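Local coordinates for DUAL specificity protein phosphatase 14 (Homo sapiens, PDB 2WGP), which dephosphorylates the MAP kinases ERK, JNK and p38 and the adapter TAB1, acting on phosphotyrosine, phosphoserine and phosphothreonine through a phosphocysteine intermediate, at residues H129-C132 / N138-K141. Residues are numbered along the deposited sequence; the frame is centred on the assembly and turned at random.
Sequences HNVC and NWVK
His129 and Trp139 meet as an offset edge-to-face aromatic pair that ties the turn between two consecutive helices, 116-129 and 133-143, to the second of them, in the helical part of the dual specificity phosphatase catalytic domain. The indole points the edge of its six-membered ring toward the imidazole, whose flat ring offers it a face, with centroids 5.4 Å apart and planes at 75°. A tryptophan suits this place because its long flat side chain reaches from its helix back toward the preceding turn; with CG anti to the backbone N (chi1 -174°), it meets His129 although the nearest CA atoms of the segments, those of Val131 and Trp139, are 9.4 Å apart. The indole is also held at its polar end, where NE1 is hydrogen-bonded to the carbonyl oxygen of Ile29, and the imidazole meets a second ring, that of Tyr124.

Apolar packing comes from Val131, whose branched side chain puts a methyl against the indole carbons, CG1 lying 4.3 Å from CE3 of Trp139; both residues also touch Leu125 of helix 116-129.

The chain reverses between the helices: Asn130 leaves helical geometry with positive phi, which asparagine accepts more readily than most residues, and Cys132 is the N-cap of helix 133-143. No hydrogen bond joins the two segments; their closest approach is from ND1 of His129 to CH2 of Trp139, at 3.8 Å.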
# COMPACT_ATOMS: atom_id res chain seq x y z
N HIS A 129 -12.69 -33.70 9.53
CA HIS A 129 -11.90 -34.91 9.35
C HIS A 129 -10.57 -34.92 10.14
O HIS A 129 -9.75 -35.80 9.95
CB HIS A 129 -11.71 -35.18 7.86
CG HIS A 129 -12.96 -35.63 7.20
ND1 HIS A 129 -13.25 -36.97 7.00
CD2 HIS A 129 -14.06 -34.95 6.79
CE1 HIS A 129 -14.45 -37.08 6.46
NE2 HIS A 129 -14.96 -35.87 6.32
N ASN A 130 -10.37 -33.93 11.00
CA ASN A 130 -9.24 -33.89 11.93
C ASN A 130 -7.88 -34.04 11.25
O ASN A 130 -7.00 -34.77 11.70
CB ASN A 130 -9.43 -34.94 13.03
CG ASN A 130 -8.65 -34.62 14.29
OD1 ASN A 130 -8.53 -33.45 14.67
ND2 ASN A 130 -8.11 -35.65 14.96
N VAL A 131 -7.71 -33.34 10.15
CA VAL A 131 -6.51 -33.43 9.36
C VAL A 131 -5.92 -32.01 9.35
O VAL A 131 -6.66 -31.04 9.32
CB VAL A 131 -6.92 -34.07 7.99
CG1 VAL A 131 -7.42 -33.06 7.00
CG2 VAL A 131 -5.88 -35.01 7.46
N CYS A 132 -4.59 -31.89 9.44
CA CYS A 132 -3.94 -30.59 9.39
C CYS A 132 -4.03 -30.01 7.97
O CYS A 132 -4.44 -30.69 7.00
CB CYS A 132 -2.47 -30.70 9.83
SG CYS A 132 -1.38 -31.57 8.69
N ASN A 138 -3.09 -31.77 0.48
CA ASN A 138 -2.65 -32.97 -0.25
C ASN A 138 -3.82 -33.88 -0.61
O ASN A 138 -3.85 -34.42 -1.71
CB ASN A 138 -1.63 -33.76 0.56
CG ASN A 138 -0.32 -33.03 0.77
OD1 ASN A 138 0.06 -32.15 -0.01
ND2 ASN A 138 0.38 -33.40 1.82
N TRP A 139 -4.79 -34.00 0.29
CA TRP A 139 -6.03 -34.77 0.07
C TRP A 139 -6.77 -34.26 -1.20
O TRP A 139 -7.02 -35.01 -2.15
CB TRP A 139 -6.90 -34.63 1.32
CG TRP A 139 -8.17 -35.43 1.40
CD1 TRP A 139 -9.02 -35.75 0.39
CD2 TRP A 139 -8.78 -35.91 2.60
NE1 TRP A 139 -10.08 -36.45 0.87
CE2 TRP A 139 -9.95 -36.58 2.23
CE3 TRP A 139 -8.41 -35.89 3.95
CZ2 TRP A 139 -10.78 -37.21 3.15
CZ3 TRP A 139 -9.23 -36.51 4.87
CH2 TRP A 139 -10.41 -37.16 4.47
N VAL A 140 -7.10 -32.98 -1.20
CA VAL A 140 -7.82 -32.39 -2.34
C VAL A 140 -6.97 -32.40 -3.61
O VAL A 140 -7.45 -32.73 -4.68
CB VAL A 140 -8.28 -30.97 -2.04
CG1 VAL A 140 -9.09 -30.42 -3.25
CG2 VAL A 140 -9.14 -30.91 -0.76
N LYS A 141 -5.70 -32.07 -3.47
CA LYS A 141 -4.75 -32.05 -4.59
C LYS A 141 -4.58 -33.47 -5.22
O LYS A 141 -4.41 -33.59 -6.43
CB LYS A 141 -3.42 -31.42 -4.11
CG LYS A 141 -2.32 -31.19 -5.13
CD LYS A 141 -2.39 -29.86 -5.83
CE LYS A 141 -1.08 -29.59 -6.57
NZ LYS A 141 -1.26 -28.85 -7.82